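Local structure of avirulence protein AvrP123 (Melampsora lini, 5VJJ) at residues Ala51-Tyr56 against Ser65-Ser70; Val14-Arg19 against Tyr56-Cys61. The protein is a zinc-binding effector of the flax rust fungus, recognised by the flax resistance protein P and possibly acting in the nucleus of the plant cell. All blocks are in the same frame, centred on the assembly; numbering follows the deposited sequence.

Contact 1. Residues Ala51-Tyr56 against Ser65-Ser70; sequences AEQYMY and SHVACS. With ZN (zinc ion), chain D.
Tyr-56 and His-66 both carry CG in the crowded position between backbone N and carbonyl carbon (chi1 47° and 78°), bringing the phenol tip of one to the imidazole edge of the other. Tyr-56 OH lies 3.1 Å from His-66 ND1, in the plane of the imidazole, in a hydrogen bond whose donor may be either group. Tyr-54 instead has CG beside its backbone N. Its CD2 comes within 3.6 Å of His-66 NE2, the two rings meeting obliquely with planes at 55°, so the imidazole sits between two tyrosines. Further along the same face, the CB of Ala-68 touches the edge of the Tyr-54 ring at CE2, where a methyl leaves room for the aromatic group. This is a beta hairpin, strand 51-58 paired antiparallel with 64-69. Glu-52 and Ala-68 form a hydrogen-bonded pair: Glu-52 N donates to Ala-68 O at 2.7 Å and Ala-68 N returns the bond to Glu-52 O, each nearly along the C=O axis. Tyr-54 N also donates to His-66 O nearly along its C=O axis, whereas the return bond from His-66 N to Tyr-54 O is weak. Ser-65 supplements it: its OG, anti to the backbone N, donates to Tyr-54 O at 2.7 Å from above the carbonyl plane. Ser-65 OG also accepts from Gln-53 NE2 at 3.1 Å, the hydroxyl lying close to the plane of the glutamine amide. The extended glutamine chain runs along the face of Gln-53, Val-67 and Met-55 to reach it, its CB packing on Val-67 CG2. At the far end the small Ala-51 lies beside Cys-69, CB to CB 3.8 Å, while Cys-69 SG binds a zinc ion at 2.2 Å, a site completed by Cys-33, Cys-47 and His-73.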
loop_
_atom_site.group_PDB
_atom_site.type_symbol
_atom_site.label_atom_id
_atom_site.label_comp_id
_atom_site.label_asym_id
_atom_site.label_seq_id
_atom_site.Cartn_x
_atom_site.Cartn_y
_atom_site.Cartn_z
ATOM N N ALA A 51 -2.342 0.304 -6.034
ATOM C CA ALA A 51 -2.013 0.581 -4.645
ATOM C C ALA A 51 -3.228 0.301 -3.774
ATOM O O ALA A 51 -4.371 0.499 -4.196
ATOM C CB ALA A 51 -1.552 2.029 -4.461
ATOM N N GLU A 52 -2.969 -0.165 -2.553
ATOM C CA GLU A 52 -4.016 -0.511 -1.602
ATOM C C GLU A 52 -3.669 0.052 -0.235
ATOM O O GLU A 52 -2.494 0.172 0.125
ATOM C CB GLU A 52 -4.212 -2.031 -1.469
ATOM C CG GLU A 52 -4.842 -2.703 -2.665
ATOM C CD GLU A 52 -5.106 -4.172 -2.409
ATOM O OE1 GLU A 52 -4.418 -4.754 -1.540
ATOM O OE2 GLU A 52 -6.003 -4.736 -3.072
ATOM N N GLN A 53 -4.705 0.376 0.530
ATOM C CA GLN A 53 -4.554 0.875 1.886
ATOM C C GLN A 53 -5.063 -0.168 2.872
ATOM O O GLN A 53 -6.075 -0.836 2.623
ATOM C CB GLN A 53 -5.304 2.191 2.077
ATOM C CG GLN A 53 -5.101 2.815 3.444
ATOM C CD GLN A 53 -5.638 4.229 3.511
ATOM O OE1 GLN A 53 -5.932 4.841 2.484
ATOM N NE2 GLN A 53 -5.778 4.752 4.721
ATOM N N TYR A 54 -4.344 -0.310 3.983
ATOM C CA TYR A 54 -4.659 -1.291 5.009
ATOM C C TYR A 54 -5.044 -0.565 6.287
ATOM O O TYR A 54 -4.314 0.316 6.749
ATOM C CB TYR A 54 -3.474 -2.224 5.260
ATOM C CG TYR A 54 -2.985 -2.928 4.013
ATOM C CD1 TYR A 54 -3.671 -4.019 3.493
ATOM C CD2 TYR A 54 -1.840 -2.499 3.354
ATOM C CE1 TYR A 54 -3.228 -4.663 2.349
ATOM C CE2 TYR A 54 -1.391 -3.136 2.210
ATOM C CZ TYR A 54 -2.087 -4.216 1.715
ATOM O OH TYR A 54 -1.642 -4.848 0.580
ATOM N N MET A 55 -6.202 -0.923 6.833
ATOM C CA MET A 55 -6.683 -0.415 8.110
ATOM C C MET A 55 -6.651 -1.564 9.105
ATOM O O MET A 55 -7.251 -2.616 8.859
ATOM C CB MET A 55 -8.102 0.144 7.980
ATOM C CG MET A 55 -8.205 1.442 7.193
ATOM S SD MET A 55 -7.638 2.843 8.171
ATOM C CE MET A 55 -8.532 4.180 7.390
ATOM N N TYR A 56 -5.951 -1.371 10.218
ATOM C CA TYR A 56 -5.845 -2.418 11.219
ATOM C C TYR A 56 -5.703 -1.793 12.600
ATOM O O TYR A 56 -5.556 -0.578 12.750
ATOM C CB TYR A 56 -4.672 -3.348 10.910
ATOM C CG TYR A 56 -3.402 -2.612 10.577
ATOM C CD1 TYR A 56 -3.078 -2.310 9.264
ATOM C CD2 TYR A 56 -2.524 -2.217 11.577
ATOM C CE1 TYR A 56 -1.914 -1.638 8.956
ATOM C CE2 TYR A 56 -1.363 -1.551 11.276
ATOM C CZ TYR A 56 -1.058 -1.262 9.967
ATOM O OH TYR A 56 0.111 -0.587 9.667
ATOM N N SER A 65 -2.503 2.536 9.954
ATOM C CA SER A 65 -2.762 2.313 8.540
ATOM C C SER A 65 -1.492 2.583 7.742
ATOM O O SER A 65 -0.626 3.346 8.173
ATOM C CB SER A 65 -3.905 3.216 8.046
ATOM O OG SER A 65 -4.195 2.993 6.673
ATOM N N HIS A 66 -1.391 1.943 6.575
ATOM C CA HIS A 66 -0.320 2.221 5.625
ATOM C C HIS A 66 -0.752 1.721 4.253
ATOM O O HIS A 66 -1.652 0.885 4.131
ATOM C CB HIS A 66 1.015 1.583 6.044
ATOM C CG HIS A 66 1.113 0.116 5.764
ATOM N ND1 HIS A 66 1.063 -0.838 6.758
ATOM C CD2 HIS A 66 1.289 -0.563 4.604
ATOM C CE1 HIS A 66 1.189 -2.038 6.224
ATOM N NE2 HIS A 66 1.325 -1.900 4.917
ATOM N N VAL A 67 -0.080 2.231 3.221
ATOM C CA VAL A 67 -0.426 1.949 1.831
ATOM C C VAL A 67 0.692 1.136 1.195
ATOM O O VAL A 67 1.874 1.333 1.502
ATOM C CB VAL A 67 -0.684 3.252 1.043
ATOM C CG1 VAL A 67 -0.880 2.974 -0.443
ATOM C CG2 VAL A 67 -1.904 3.973 1.597
ATOM N N ALA A 68 0.310 0.214 0.316
ATOM C CA ALA A 68 1.245 -0.607 -0.436
ATOM C C ALA A 68 0.889 -0.531 -1.913
ATOM O O ALA A 68 -0.286 -0.427 -2.278
ATOM C CB ALA A 68 1.220 -2.067 0.031
ATOM N N CYS A 69 1.916 -0.584 -2.762
ATOM C CA CYS A 69 1.743 -0.387 -4.192
ATOM C C CYS A 69 2.628 -1.354 -4.958
ATOM O O CYS A 69 3.788 -1.563 -4.596
ATOM C CB CYS A 69 2.085 1.052 -4.606
ATOM S SG CYS A 69 1.738 1.430 -6.342
ATOM N N SER A 70 2.078 -1.924 -6.030
ATOM C CA SER A 70 2.809 -2.837 -6.897
ATOM C C SER A 70 3.322 -2.170 -8.167
ATOM O O SER A 70 4.005 -2.824 -8.963
ATOM C CB SER A 70 1.925 -4.030 -7.268
ATOM O OG SER A 70 1.658 -4.839 -6.133
HETATM ZN ZN ZN D . 2.886 3.244 -6.820
#

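Contact 2. Residues Val14-Arg19 against Tyr56-Cys61; sequences VQCLCR and YRCPNC. With ZN (zinc ion), chain C.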
loop_
_atom_site.group_PDB
_atom_site.type_symbol
_atom_site.label_atom_id
_atom_site.label_comp_id
_atom_site.label_asym_id
_atom_site.label_seq_id
_atom_site.Cartn_x
_atom_site.Cartn_y
_atom_site.Cartn_z
ATOM N N VAL A 14 -2.645 -8.622 8.975
ATOM C CA VAL A 14 -1.587 -7.949 8.235
ATOM C C VAL A 14 -0.434 -7.681 9.188
ATOM O O VAL A 14 -0.608 -7.608 10.407
ATOM C CB VAL A 14 -2.095 -6.635 7.584
ATOM C CG1 VAL A 14 -2.429 -5.586 8.646
ATOM C CG2 VAL A 14 -1.090 -6.097 6.588
ATOM N N GLN A 15 0.759 -7.543 8.623
ATOM C CA GLN A 15 1.923 -7.136 9.399
ATOM C C GLN A 15 1.934 -5.616 9.525
ATOM O O GLN A 15 1.935 -4.902 8.517
ATOM C CB GLN A 15 3.206 -7.637 8.741
ATOM C CG GLN A 15 4.450 -7.389 9.571
ATOM C CD GLN A 15 5.624 -8.262 9.157
ATOM O OE1 GLN A 15 5.787 -8.595 7.981
ATOM N NE2 GLN A 15 6.447 -8.641 10.127
ATOM N N CYS A 16 1.919 -5.125 10.761
ATOM C CA CYS A 16 2.021 -3.696 11.004
ATOM C C CYS A 16 3.434 -3.212 10.680
ATOM O O CYS A 16 4.373 -4.000 10.541
ATOM C CB CYS A 16 1.663 -3.375 12.461
ATOM S SG CYS A 16 1.914 -1.638 12.974
ATOM N N LEU A 17 3.578 -1.892 10.546
ATOM C CA LEU A 17 4.895 -1.331 10.267
ATOM C C LEU A 17 5.886 -1.643 11.379
ATOM O O LEU A 17 7.098 -1.684 11.134
ATOM C CB LEU A 17 4.793 0.174 10.060
ATOM C CG LEU A 17 3.966 0.598 8.847
ATOM C CD1 LEU A 17 3.781 2.106 8.857
ATOM C CD2 LEU A 17 4.623 0.138 7.557
ATOM N N CYS A 18 5.404 -1.857 12.602
ATOM C CA CYS A 18 6.267 -2.315 13.685
ATOM C C CYS A 18 6.592 -3.800 13.579
ATOM O O CYS A 18 7.339 -4.312 14.419
ATOM C CB CYS A 18 5.615 -2.020 15.039
ATOM S SG CYS A 18 4.303 -3.171 15.496
ATOM N N ARG A 19 6.041 -4.489 12.578
ATOM C CA ARG A 19 6.275 -5.877 12.196
ATOM C C ARG A 19 5.395 -6.858 12.978
ATOM O O ARG A 19 5.400 -8.047 12.658
ATOM C CB ARG A 19 7.750 -6.307 12.322
ATOM C CG ARG A 19 8.654 -5.598 11.327
ATOM C CD ARG A 19 10.066 -6.170 11.294
ATOM N NE ARG A 19 10.879 -5.739 12.431
ATOM C CZ ARG A 19 11.205 -6.500 13.474
ATOM N NH1 ARG A 19 10.795 -7.762 13.558
ATOM N NH2 ARG A 19 11.956 -5.996 14.446
ATOM N N TYR A 56 -5.951 -1.371 10.218
ATOM C CA TYR A 56 -5.845 -2.418 11.219
ATOM C C TYR A 56 -5.703 -1.793 12.600
ATOM O O TYR A 56 -5.556 -0.578 12.750
ATOM C CB TYR A 56 -4.672 -3.348 10.910
ATOM C CG TYR A 56 -3.402 -2.612 10.577
ATOM C CD1 TYR A 56 -3.078 -2.310 9.264
ATOM C CD2 TYR A 56 -2.524 -2.217 11.577
ATOM C CE1 TYR A 56 -1.914 -1.638 8.956
ATOM C CE2 TYR A 56 -1.363 -1.551 11.276
ATOM C CZ TYR A 56 -1.058 -1.262 9.967
ATOM O OH TYR A 56 0.111 -0.587 9.667
ATOM N N ARG A 57 -5.763 -2.651 13.615
ATOM C CA ARG A 57 -5.690 -2.261 15.020
ATOM C C ARG A 57 -4.557 -3.069 15.642
ATOM O O ARG A 57 -4.769 -4.195 16.090
ATOM C CB ARG A 57 -7.022 -2.514 15.728
ATOM C CG ARG A 57 -7.055 -2.107 17.203
ATOM C CD ARG A 57 -7.397 -0.637 17.367
ATOM N NE ARG A 57 -8.817 -0.375 17.146
ATOM C CZ ARG A 57 -9.730 -0.259 18.109
ATOM N NH1 ARG A 57 -9.393 -0.370 19.390
ATOM N NH2 ARG A 57 -10.993 -0.022 17.788
ATOM N N CYS A 58 -3.357 -2.498 15.667
ATOM C CA CYS A 58 -2.194 -3.235 16.156
ATOM C C CYS A 58 -2.258 -3.386 17.672
ATOM O O CYS A 58 -2.521 -2.404 18.376
ATOM C CB CYS A 58 -0.904 -2.520 15.766
ATOM S SG CYS A 58 0.589 -3.387 16.303
ATOM N N PRO A 59 -2.001 -4.581 18.217
ATOM C CA PRO A 59 -2.005 -4.723 19.684
ATOM C C PRO A 59 -1.002 -3.819 20.369
ATOM O O PRO A 59 -1.195 -3.461 21.536
ATOM C CB PRO A 59 -1.660 -6.203 19.897
ATOM C CG PRO A 59 -0.927 -6.596 18.666
ATOM C CD PRO A 59 -1.582 -5.827 17.553
ATOM N N ASN A 60 0.070 -3.446 19.675
ATOM C CA ASN A 60 1.063 -2.524 20.215
ATOM C C ASN A 60 0.718 -1.075 19.877
ATOM O O ASN A 60 0.567 -0.240 20.772
ATOM C CB ASN A 60 2.448 -2.888 19.671
ATOM C CG ASN A 60 3.537 -1.985 20.201
ATOM O OD1 ASN A 60 3.937 -2.092 21.359
ATOM N ND2 ASN A 60 4.034 -1.095 19.348
ATOM N N CYS A 61 0.575 -0.774 18.588
ATOM C CA CYS A 61 0.419 0.595 18.117
ATOM C C CYS A 61 -1.016 1.099 18.153
ATOM O O CYS A 61 -1.233 2.301 17.968
ATOM C CB CYS A 61 0.938 0.715 16.683
ATOM S SG CYS A 61 2.493 -0.118 16.377
HETATM ZN ZN ZN C . 2.244 -2.085 15.279
#
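The phenol ring of Tyr-56 is approached obliquely by two neighbours: Val-14 reaches CD1 with its CG1 at 3.4 Å, and Cys-16 meets CE2 with both CB and SG. The sulfur of Cys-16 stands 5.0 Å from the ring centroid in a sulfur-aromatic contact. Next to this apolar patch lies a Cys4 zinc site, in which Cys-16 and Cys-18 come from one segment and Cys-58 and Cys-61, a CxxC pair, from the other. The bonds to ZN, from 2.3 Å for Cys-58 SG to 2.4 Å for Cys-16 SG, tie together two segments remote in sequence. Cysteine suits these places because its polarisable thiolate is a strong, soft donor to zinc. To face the ion, SG is anti to the backbone N in Cys-16 and Cys-58, but in the crowded position in Cys-18 (chi1 78°). A type I turn from Cys-16 to Arg-19 brings the first pair round the ion. Backbone amides point at two of the sulfurs and would offset part of their charge: Cys-18 N at Cys-16 SG and Cys-61 N, almost perfectly straight, at Cys-58 SG. Asn-60 adds a side-chain donor, its ND2 3.5 Å from Cys-61 SG, the sulfur lying near the plane of the Asn-60 amide.

In the fold
From the N terminus the chain first passes through 14-19, which supplies half of a zinc site that 56-61 completes, so contact 2 closes a long loop. Within that loop lie strands 21-23 and 29-30 and the beginning of strand 51-58. Contact 1 opens inside the loop, at 51-56, and closes beyond it at 65-70, after the connection that carries Cys-58 and Cys-61; the two contacts therefore cross. They share strand 51-58 and meet at Tyr-56. His-66 of contact 1 also packs on Leu-17 of contact 2. Contact 2 joins the small 13-15/21-23 sheet to the three-stranded sheet, while contact 1 holds two strands of the latter together, its far end leading into a second zinc site through Cys-69.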